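Local coordinates for catalase (Corynebacterium glutamicum, PDB 4B7H), which breaks down hydrogen peroxide to water and oxygen at a haem, and binds NADPH and the inhibitor nitric oxide in this structure, at residues 10-15 with 371-376; 75-80 with 129-134; 490-495 with 509-514. All blocks are in the same frame, centred on the assembly; numbering follows the deposited sequence.

Interaction 1 of 3, residues 10-15 with 371-376; sequences VDRGMR and RPINEV
The N-terminal arm of the catalase fold meets the long wrapping loop here: R12, just beyond helix 7-11, reaches over to the backbone of R371 and P372, in the loop that follows helix 343-359. The arm changes direction in a type II beta turn from D11 to M14, with R12 and G13 as its two central residues; G13 has the positive phi usual at the third position. From this turn the R12 side chain is fully extended, its first torsion setting CG opposite the carbonyl carbon, and only its guanidinium end reaches the loop carbonyls. NH1 donates to R371 O at 2.8 Å in an almost straight bond of 173°. The acceptor lies in the guanidinium plane, but the nitrogen sits above the plane of the carbonyl. NH2 donates to P372 O at 3.1 Å in a more bent bond of 141°, again from above the carbonyl. NH1 also bonds P368 O, so one cation gathers three backbone oxygens of the same loop and ties it to the arm. The loop adds little beyond these bonds: I373 CG2 lies 4.0 Å from R12 NH2. The R371 side chain, bent at its third torsion, crosses R12 obliquely, its guanidinium plane 24° from that of R12. Its NH1 is held by D366 O. The contact also lies against a second subunit, where R15 forms a salt bridge with D390 of that subunit and N374 ND2 bonds its G27 O. Two positive groups run close without a polar link: R371 NH2 stands 3.9 Å from R12 CD and 4.3 Å from R12 NE.

Interaction 2 of 3, residues 75-80 with 129-134; sequences GAFGEL and RFYTEE
L80 and F130 make the tight half of this contact between strands 73-82 and 125-132 of the catalase beta-barrel. The two strands are not direct partners; both pair with strand 100-108, which runs between them, and the side chains meet over it. With CG set opposite the backbone N (chi1 171°), L80 brings CD2 over one face of the F130 ring, 4.2 Å from its centroid and 27° off the normal, a CH-pi contact. CD2 lies 3.8 Å from F130 CD1, and L80 CB adds a second touch 3.9 Å from F130 CE1. L94 packs on both residues.

The other sheet face is looser. There F77 CE2 and Y131 OH meet singly at 4.0 Å, with the hydroxyl near the plane of the F77 ring, at its edge. A104 touches both rings, and helix 7-11 covers them through V10 and I9. Toward solvent the second strand ends in an ST turn, where T132 OG1 accepts from E134 N at 3.0 Å, next to exposed E133. The chemistry is therefore dispersion and CH-pi packing between the strands, while the buried Y131 hydroxyl finds its polar partner elsewhere, at V369 O.

Interaction 3 of 3, residues 490-495 with 509-514; sequences RVYDYW and LYLQKK
Y492 reaches toward Y510 and L511 between the last two helices of the catalase chain, 487-498 and 500-514, in the helical C-terminal region. The backbones stand well apart, with 9.8 Å between the CA atoms of Y492 and Y510, the nearest pair, so the gap is bridged by side-chain ends. From CB, the Y492 chain leaves its helix with CG opposite the carbonyl carbon (chi1 -61°), which carries the ring outward; CB and the near half of the ring stop short of the partner helix. Contact begins at CE1, 4.0 Å from Y510 CD2. CZ follows at 4.2 Å from that same CD2. The tip then straddles a ring bond, for OH lies 3.4 Å from both CD2 and CE2 of Y510. The two side chains cross at about a right angle, yet this is not a stack: Y510 presents an edge, with the Y492 oxygen near its plane, and its CD2 likewise lies near the plane of the Y492 ring. Beside it, L511 CD2 comes within 3.7 Å of the same oxygen, an apolar neighbour on an exposed residue.

Y510 takes its polar bond elsewhere. Its OH is hydrogen-bonded to E488 OE2, one turn before Y492 on the same helix, and K514 NZ, one turn beyond Y510, forms a salt bridge with that oxygen. The helices are thus joined by a polar cluster as well as by the tyrosine contact. Elsewhere on the two helices, W495 packs on I476 and L509 on A473, both of helix 466-479, while Y510 itself rests on Q481 and I483. Helix 500-514 runs one more turn to its end, where K514 N bonds Y510 O at 2.9 Å.

Interactions 1 and 2 are neighbours, their centres 12 Å apart, with interaction 2 nested along the chain inside the loop interaction 1 closes. The N-terminal arm of interaction 1 packs on interaction 2: V10 CG1 lies 3.5 Å from F77 CG, while I373 rests against the backbone oxygens of Y131 and T132. Interaction 2 is buried barrel core without hydrogen bonds across its segments, held by apolar and CH-pi packing; interaction 1 is partly buried, beside a second subunit, and rests on charged hydrogen bonds to carbonyls. Interaction 3, across the chain's centre and about 53 Å from interaction 1 between centres, joins C-terminal helices partly at the surface, a tyrosine hydroxyl lying at another tyrosine's ring edge.

Interaction 1 of 3, residues 10-15 with 371-376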
loop_
_atom_site.group_PDB
_atom_site.type_symbol
_atom_site.label_atom_id
_atom_site.label_comp_id
_atom_site.label_asym_id
_atom_site.label_seq_id
_atom_site.Cartn_x
_atom_site.Cartn_y
_atom_site.Cartn_z
ATOM N N VAL A 10 -20.672 -7.948 16.717
ATOM C CA VAL A 10 -19.534 -8.869 16.761
ATOM C C VAL A 10 -19.709 -10.129 15.914
ATOM O O VAL A 10 -18.733 -10.824 15.640
ATOM C CB VAL A 10 -19.108 -9.249 18.202
ATOM C CG1 VAL A 10 -18.751 -8.001 19.005
ATOM C CG2 VAL A 10 -20.194 -10.053 18.904
ATOM N N ASP A 11 -20.936 -10.413 15.483
ATOM C CA ASP A 11 -21.163 -11.555 14.611
ATOM C C ASP A 11 -20.936 -11.218 13.130
ATOM O O ASP A 11 -20.802 -12.127 12.308
ATOM C CB ASP A 11 -22.563 -12.135 14.822
ATOM C CG ASP A 11 -22.680 -12.939 16.110
ATOM O OD1 ASP A 11 -21.646 -13.212 16.759
ATOM O OD2 ASP A 11 -23.815 -13.314 16.461
ATOM N N ARG A 12 -20.859 -9.927 12.791
ATOM C CA ARG A 12 -20.645 -9.514 11.394
ATOM C C ARG A 12 -19.327 -10.051 10.844
ATOM O O ARG A 12 -18.268 -9.840 11.443
ATOM C CB ARG A 12 -20.608 -7.989 11.257
ATOM C CG ARG A 12 -21.874 -7.223 11.591
ATOM C CD ARG A 12 -21.492 -5.747 11.750
ATOM N NE ARG A 12 -22.634 -4.855 11.901
ATOM C CZ ARG A 12 -22.529 -3.535 12.003
ATOM N NH1 ARG A 12 -21.332 -2.966 11.988
ATOM N NH2 ARG A 12 -23.613 -2.788 12.127
ATOM N N GLY A 13 -19.382 -10.724 9.698
ATOM C CA GLY A 13 -18.176 -11.171 9.016
ATOM C C GLY A 13 -17.634 -12.526 9.440
ATOM O O GLY A 13 -16.670 -13.022 8.856
ATOM N N MET A 14 -18.264 -13.145 10.434
ATOM C CA MET A 14 -17.768 -14.404 10.977
ATOM C C MET A 14 -18.287 -15.620 10.206
ATOM O O MET A 14 -19.492 -15.758 9.969
ATOM C CB MET A 14 -18.136 -14.526 12.453
ATOM C CG MET A 14 -17.508 -15.731 13.131
ATOM S SD MET A 14 -17.634 -15.719 14.930
ATOM C CE MET A 14 -19.405 -15.723 15.159
ATOM N N ARG A 15 -17.368 -16.491 9.805
ATOM C CA ARG A 15 -17.721 -17.749 9.153
ATOM C C ARG A 15 -18.346 -18.735 10.130
ATOM O O ARG A 15 -18.061 -18.694 11.334
ATOM C CB ARG A 15 -16.469 -18.414 8.575
ATOM C CG ARG A 15 -15.825 -17.707 7.404
ATOM C CD ARG A 15 -14.704 -18.565 6.843
ATOM N NE ARG A 15 -14.076 -17.954 5.678
ATOM C CZ ARG A 15 -12.874 -17.392 5.670
ATOM N NH1 ARG A 15 -12.125 -17.362 6.769
ATOM N NH2 ARG A 15 -12.409 -16.871 4.542
ATOM N N ARG A 371 -18.492 -0.258 10.658
ATOM C CA ARG A 371 -19.775 0.164 10.092
ATOM C C ARG A 371 -20.765 0.530 11.182
ATOM O O ARG A 371 -20.873 -0.174 12.187
ATOM C CB ARG A 371 -20.405 -0.961 9.275
ATOM C CG ARG A 371 -19.604 -1.408 8.098
ATOM C CD ARG A 371 -20.508 -2.064 7.075
ATOM N NE ARG A 371 -21.184 -3.273 7.546
ATOM C CZ ARG A 371 -20.679 -4.499 7.442
ATOM N NH1 ARG A 371 -19.474 -4.685 6.917
ATOM N NH2 ARG A 371 -21.374 -5.544 7.879
ATOM N N PRO A 372 -21.533 1.615 10.975
ATOM C CA PRO A 372 -22.574 1.938 11.950
ATOM C C PRO A 372 -23.769 0.984 11.841
ATOM O O PRO A 372 -23.789 0.100 10.974
ATOM C CB PRO A 372 -22.967 3.367 11.573
ATOM C CG PRO A 372 -22.668 3.471 10.116
ATOM C CD PRO A 372 -21.441 2.621 9.900
ATOM N N ILE A 373 -24.751 1.137 12.723
ATOM C CA ILE A 373 -25.916 0.268 12.635
ATOM C C ILE A 373 -26.906 0.756 11.579
ATOM O O ILE A 373 -27.664 -0.038 11.033
ATOM C CB ILE A 373 -26.593 0.024 13.991
ATOM C CG1 ILE A 373 -27.076 1.337 14.605
ATOM C CG2 ILE A 373 -25.642 -0.721 14.910
ATOM C CD1 ILE A 373 -27.969 1.141 15.821
ATOM N N ASN A 374 -26.875 2.057 11.285
ATOM C CA ASN A 374 -27.695 2.642 10.223
ATOM C C ASN A 374 -26.985 2.629 8.866
ATOM O O ASN A 374 -25.759 2.512 8.803
ATOM C CB ASN A 374 -28.164 4.068 10.600
ATOM C CG ASN A 374 -27.000 5.036 10.901
ATOM O OD1 ASN A 374 -26.032 4.682 11.576
ATOM N ND2 ASN A 374 -27.111 6.272 10.407
ATOM N N GLU A 375 -27.745 2.733 7.780
ATOM C CA GLU A 375 -27.142 2.730 6.448
ATOM C C GLU A 375 -26.391 4.024 6.181
ATOM O O GLU A 375 -26.850 5.112 6.522
ATOM C CB GLU A 375 -28.198 2.515 5.362
ATOM C CG GLU A 375 -28.831 1.125 5.371
ATOM C CD GLU A 375 -27.971 0.062 4.701
ATOM O OE1 GLU A 375 -26.914 0.394 4.126
ATOM O OE2 GLU A 375 -28.367 -1.121 4.741
ATOM N N VAL A 376 -25.221 3.896 5.572
ATOM C CA VAL A 376 -24.442 5.055 5.172
ATOM C C VAL A 376 -24.882 5.491 3.780
ATOM O O VAL A 376 -24.903 4.679 2.851
ATOM C CB VAL A 376 -22.942 4.712 5.176
ATOM C CG1 VAL A 376 -22.124 5.787 4.458
ATOM C CG2 VAL A 376 -22.453 4.490 6.606
#

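Interaction 2 of 3, residues 75-80 with 129-134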
loop_
_atom_site.group_PDB
_atom_site.type_symbol
_atom_site.label_atom_id
_atom_site.label_comp_id
_atom_site.label_asym_id
_atom_site.label_seq_id
_atom_site.Cartn_x
_atom_site.Cartn_y
_atom_site.Cartn_z
ATOM N N GLY A 75 -9.367 -5.113 23.765
ATOM C CA GLY A 75 -10.677 -4.541 23.971
ATOM C C GLY A 75 -11.810 -5.521 24.138
ATOM O O GLY A 75 -11.605 -6.723 24.321
ATOM N N ALA A 76 -13.021 -4.988 24.066
ATOM C CA ALA A 76 -14.223 -5.754 24.347
ATOM C C ALA A 76 -15.425 -4.986 23.855
ATOM O O ALA A 76 -15.303 -3.875 23.339
ATOM C CB ALA A 76 -14.344 -6.016 25.842
ATOM N N PHE A 77 -16.593 -5.589 24.022
ATOM C CA PHE A 77 -17.835 -4.993 23.571
ATOM C C PHE A 77 -18.823 -5.035 24.716
ATOM O O PHE A 77 -18.637 -5.776 25.681
ATOM C CB PHE A 77 -18.363 -5.734 22.332
ATOM C CG PHE A 77 -17.458 -5.612 21.144
ATOM C CD1 PHE A 77 -16.347 -6.435 21.017
ATOM C CD2 PHE A 77 -17.702 -4.656 20.167
ATOM C CE1 PHE A 77 -15.495 -6.311 19.921
ATOM C CE2 PHE A 77 -16.859 -4.519 19.075
ATOM C CZ PHE A 77 -15.749 -5.355 18.950
ATOM N N GLY A 78 -19.872 -4.232 24.619
ATOM C CA GLY A 78 -20.799 -4.118 25.727
ATOM C C GLY A 78 -21.957 -3.187 25.452
ATOM O O GLY A 78 -22.425 -3.083 24.317
ATOM N N GLU A 79 -22.427 -2.520 26.504
ATOM C CA GLU A 79 -23.688 -1.778 26.461
ATOM C C GLU A 79 -23.597 -0.508 27.287
ATOM O O GLU A 79 -23.081 -0.527 28.418
ATOM C CB GLU A 79 -24.833 -2.643 27.018
ATOM C CG GLU A 79 -24.969 -4.000 26.347
ATOM C CD GLU A 79 -25.925 -4.941 27.054
ATOM O OE1 GLU A 79 -26.597 -4.527 28.027
ATOM O OE2 GLU A 79 -26.007 -6.114 26.629
ATOM N N LEU A 80 -24.118 0.584 26.729
ATOM C CA LEU A 80 -24.321 1.828 27.464
ATOM C C LEU A 80 -25.785 1.919 27.885
ATOM O O LEU A 80 -26.678 1.786 27.047
ATOM C CB LEU A 80 -23.979 3.026 26.573
ATOM C CG LEU A 80 -24.340 4.418 27.105
ATOM C CD1 LEU A 80 -23.481 4.764 28.313
ATOM C CD2 LEU A 80 -24.195 5.463 26.006
ATOM N N ARG A 129 -16.466 3.301 21.496
ATOM C CA ARG A 129 -17.391 3.544 20.392
ATOM C C ARG A 129 -18.794 3.194 20.838
ATOM O O ARG A 129 -19.021 2.106 21.377
ATOM C CB ARG A 129 -17.070 2.663 19.180
ATOM C CG ARG A 129 -18.242 2.586 18.181
ATOM C CD ARG A 129 -17.760 2.121 16.814
ATOM N NE ARG A 129 -16.763 3.064 16.321
ATOM C CZ ARG A 129 -15.812 2.777 15.439
ATOM N NH1 ARG A 129 -15.736 1.560 14.909
ATOM N NH2 ARG A 129 -14.936 3.712 15.089
ATOM N N PHE A 130 -19.731 4.102 20.602
ATOM C CA PHE A 130 -21.141 3.817 20.803
ATOM C C PHE A 130 -21.814 3.708 19.440
ATOM O O PHE A 130 -21.755 4.641 18.631
ATOM C CB PHE A 130 -21.781 4.915 21.657
ATOM C CG PHE A 130 -21.097 5.113 22.982
ATOM C CD1 PHE A 130 -21.233 4.167 23.986
ATOM C CD2 PHE A 130 -20.285 6.221 23.213
ATOM C CE1 PHE A 130 -20.593 4.324 25.205
ATOM C CE2 PHE A 130 -19.633 6.386 24.439
ATOM C CZ PHE A 130 -19.788 5.435 25.434
ATOM N N TYR A 131 -22.417 2.548 19.174
ATOM C CA TYR A 131 -23.083 2.317 17.894
ATOM C C TYR A 131 -24.496 2.887 17.981
ATOM O O TYR A 131 -25.458 2.149 18.212
ATOM C CB TYR A 131 -23.111 0.819 17.549
ATOM C CG TYR A 131 -21.735 0.194 17.318
ATOM C CD1 TYR A 131 -20.967 -0.288 18.384
ATOM C CD2 TYR A 131 -21.215 0.067 16.032
ATOM C CE1 TYR A 131 -19.721 -0.865 18.174
ATOM C CE2 TYR A 131 -19.961 -0.511 15.807
ATOM C CZ TYR A 131 -19.223 -0.983 16.883
ATOM O OH TYR A 131 -17.982 -1.551 16.690
ATOM N N THR A 132 -24.619 4.203 17.802
ATOM C CA THR A 132 -25.896 4.884 18.007
ATOM C C THR A 132 -26.779 4.863 16.762
ATOM O O THR A 132 -26.318 4.568 15.651
ATOM C CB THR A 132 -25.730 6.360 18.496
ATOM O OG1 THR A 132 -25.764 7.265 17.382
ATOM C CG2 THR A 132 -24.449 6.560 19.294
ATOM N N GLU A 133 -28.048 5.204 16.956
ATOM C CA GLU A 133 -29.020 5.235 15.868
ATOM C C GLU A 133 -28.766 6.402 14.913
ATOM O O GLU A 133 -29.328 6.447 13.824
ATOM C CB GLU A 133 -30.447 5.306 16.422
ATOM C CG GLU A 133 -30.857 4.076 17.233
ATOM C CD GLU A 133 -32.258 4.184 17.813
ATOM O OE1 GLU A 133 -33.054 5.012 17.320
ATOM O OE2 GLU A 133 -32.560 3.439 18.770
ATOM N N GLU A 134 -27.929 7.349 15.330
ATOM C CA GLU A 134 -27.563 8.485 14.479
ATOM C C GLU A 134 -26.082 8.437 14.103
ATOM O O GLU A 134 -25.481 9.457 13.746
ATOM C CB GLU A 134 -27.965 9.822 15.127
ATOM C CG GLU A 134 -29.485 9.909 15.283
ATOM C CD GLU A 134 -30.028 11.198 15.886
ATOM O OE1 GLU A 134 -29.255 12.036 16.387
ATOM O OE2 GLU A 134 -31.270 11.359 15.868
#

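Interaction 3 of 3, residues 490-495 with 509-514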
loop_
_atom_site.group_PDB
_atom_site.type_symbol
_atom_site.label_atom_id
_atom_site.label_comp_id
_atom_site.label_asym_id
_atom_site.label_seq_id
_atom_site.Cartn_x
_atom_site.Cartn_y
_atom_site.Cartn_z
ATOM N N ARG A 490 17.839 20.827 34.747
ATOM C CA ARG A 490 16.533 21.112 34.154
ATOM C C ARG A 490 15.430 20.355 34.885
ATOM O O ARG A 490 14.362 20.906 35.167
ATOM C CB ARG A 490 16.501 20.766 32.663
ATOM C CG ARG A 490 17.410 21.634 31.804
ATOM C CD ARG A 490 17.000 21.575 30.345
ATOM N NE ARG A 490 15.657 22.120 30.166
ATOM C CZ ARG A 490 15.393 23.411 29.984
ATOM N NH1 ARG A 490 16.380 24.294 29.933
ATOM N NH2 ARG A 490 14.142 23.820 29.848
ATOM N N VAL A 491 15.687 19.088 35.199
ATOM C CA VAL A 491 14.695 18.280 35.896
ATOM C C VAL A 491 14.510 18.765 37.340
ATOM O O VAL A 491 13.386 18.819 37.840
ATOM C CB VAL A 491 15.038 16.779 35.833
ATOM C CG1 VAL A 491 14.015 15.964 36.609
ATOM C CG2 VAL A 491 15.097 16.309 34.377
ATOM N N TYR A 492 15.603 19.145 38.000
ATOM C CA TYR A 492 15.496 19.688 39.350
ATOM C C TYR A 492 14.579 20.918 39.366
ATOM O O TYR A 492 13.715 21.047 40.239
ATOM C CB TYR A 492 16.873 20.070 39.911
ATOM C CG TYR A 492 17.880 18.940 40.042
ATOM C CD1 TYR A 492 17.477 17.619 40.221
ATOM C CD2 TYR A 492 19.248 19.203 39.984
ATOM C CE1 TYR A 492 18.411 16.598 40.339
ATOM C CE2 TYR A 492 20.181 18.195 40.107
ATOM C CZ TYR A 492 19.760 16.894 40.281
ATOM O OH TYR A 492 20.699 15.892 40.397
ATOM N N ASP A 493 14.790 21.825 38.413
ATOM C CA ASP A 493 14.019 23.064 38.344
ATOM C C ASP A 493 12.549 22.794 38.058
ATOM O O ASP A 493 11.664 23.415 38.642
ATOM C CB ASP A 493 14.568 23.969 37.239
ATOM C CG ASP A 493 15.904 24.587 37.586
ATOM O OD1 ASP A 493 16.319 24.557 38.768
ATOM O OD2 ASP A 493 16.534 25.127 36.654
ATOM N N TYR A 494 12.301 21.867 37.137
ATOM C CA TYR A 494 10.954 21.492 36.735
ATOM C C TYR A 494 10.158 21.030 37.950
ATOM O O TYR A 494 9.050 21.510 38.194
ATOM C CB TYR A 494 11.098 20.384 35.709
ATOM C CG TYR A 494 9.875 19.765 35.071
ATOM C CD1 TYR A 494 9.334 20.286 33.896
ATOM C CD2 TYR A 494 9.338 18.585 35.572
ATOM C CE1 TYR A 494 8.263 19.657 33.260
ATOM C CE2 TYR A 494 8.277 17.955 34.946
ATOM C CZ TYR A 494 7.740 18.494 33.802
ATOM O OH TYR A 494 6.700 17.840 33.192
ATOM N N TRP A 495 10.722 20.118 38.736
ATOM C CA TRP A 495 10.004 19.629 39.909
ATOM C C TRP A 495 9.880 20.674 41.013
ATOM O O TRP A 495 8.850 20.748 41.679
ATOM C CB TRP A 495 10.574 18.291 40.399
ATOM C CG TRP A 495 10.260 17.236 39.390
ATOM C CD1 TRP A 495 11.140 16.582 38.563
ATOM C CD2 TRP A 495 8.953 16.773 39.034
ATOM N NE1 TRP A 495 10.454 15.722 37.734
ATOM C CE2 TRP A 495 9.114 15.820 38.002
ATOM C CE3 TRP A 495 7.661 17.061 39.497
ATOM C CZ2 TRP A 495 8.032 15.156 37.430
ATOM C CZ3 TRP A 495 6.590 16.402 38.930
ATOM C CH2 TRP A 495 6.779 15.463 37.900
ATOM N N LEU A 509 16.330 11.782 46.462
ATOM C CA LEU A 509 16.219 10.377 46.113
ATOM C C LEU A 509 17.033 10.060 44.871
ATOM O O LEU A 509 17.679 9.019 44.801
ATOM C CB LEU A 509 14.752 9.993 45.923
ATOM C CG LEU A 509 13.946 9.926 47.224
ATOM C CD1 LEU A 509 12.455 9.731 46.951
ATOM C CD2 LEU A 509 14.486 8.811 48.123
ATOM N N TYR A 510 17.015 10.970 43.901
ATOM C CA TYR A 510 17.791 10.776 42.683
ATOM C C TYR A 510 19.282 10.612 42.989
ATOM O O TYR A 510 19.939 9.700 42.477
ATOM C CB TYR A 510 17.584 11.942 41.720
ATOM C CG TYR A 510 18.471 11.868 40.502
ATOM C CD1 TYR A 510 18.244 10.913 39.512
ATOM C CD2 TYR A 510 19.536 12.748 40.336
ATOM C CE1 TYR A 510 19.050 10.829 38.392
ATOM C CE2 TYR A 510 20.345 12.682 39.207
ATOM C CZ TYR A 510 20.099 11.710 38.242
ATOM O OH TYR A 510 20.893 11.622 37.117
ATOM N N LEU A 511 19.816 11.490 43.832
ATOM C CA LEU A 511 21.235 11.429 44.164
ATOM C C LEU A 511 21.596 10.200 45.000
ATOM O O LEU A 511 22.707 9.678 44.891
ATOM C CB LEU A 511 21.685 12.715 44.851
ATOM C CG LEU A 511 21.666 13.934 43.929
ATOM C CD1 LEU A 511 22.010 15.191 44.703
ATOM C CD2 LEU A 511 22.611 13.743 42.752
ATOM N N GLN A 512 20.660 9.735 45.824
ATOM C CA GLN A 512 20.874 8.509 46.599
ATOM C C GLN A 512 21.078 7.321 45.662
ATOM O O GLN A 512 21.901 6.439 45.919
ATOM C CB GLN A 512 19.668 8.220 47.493
ATOM C CG GLN A 512 19.597 9.017 48.778
ATOM C CD GLN A 512 18.353 8.687 49.593
ATOM O OE1 GLN A 512 17.721 7.645 49.396
ATOM N NE2 GLN A 512 17.996 9.577 50.511
ATOM N N LYS A 513 20.316 7.306 44.574
ATOM C CA LYS A 513 20.303 6.181 43.642
ATOM C C LYS A 513 21.397 6.260 42.583
ATOM O O LYS A 513 21.827 5.239 42.041
ATOM C CB LYS A 513 18.941 6.091 42.956
ATOM C CG LYS A 513 17.795 5.838 43.909
ATOM C CD LYS A 513 16.461 6.129 43.250
ATOM C CE LYS A 513 15.335 6.060 44.268
ATOM N NZ LYS A 513 14.025 6.295 43.614
ATOM N N LYS A 514 21.837 7.478 42.284
ATOM C CA LYS A 514 22.867 7.696 41.278
ATOM C C LYS A 514 24.229 7.347 41.857
ATOM O O LYS A 514 25.048 6.689 41.211
ATOM C CB LYS A 514 22.868 9.163 40.839
ATOM C CG LYS A 514 23.816 9.487 39.696
ATOM C CD LYS A 514 23.946 10.993 39.504
ATOM C CE LYS A 514 24.993 11.323 38.459
ATOM N NZ LYS A 514 25.240 12.793 38.358
#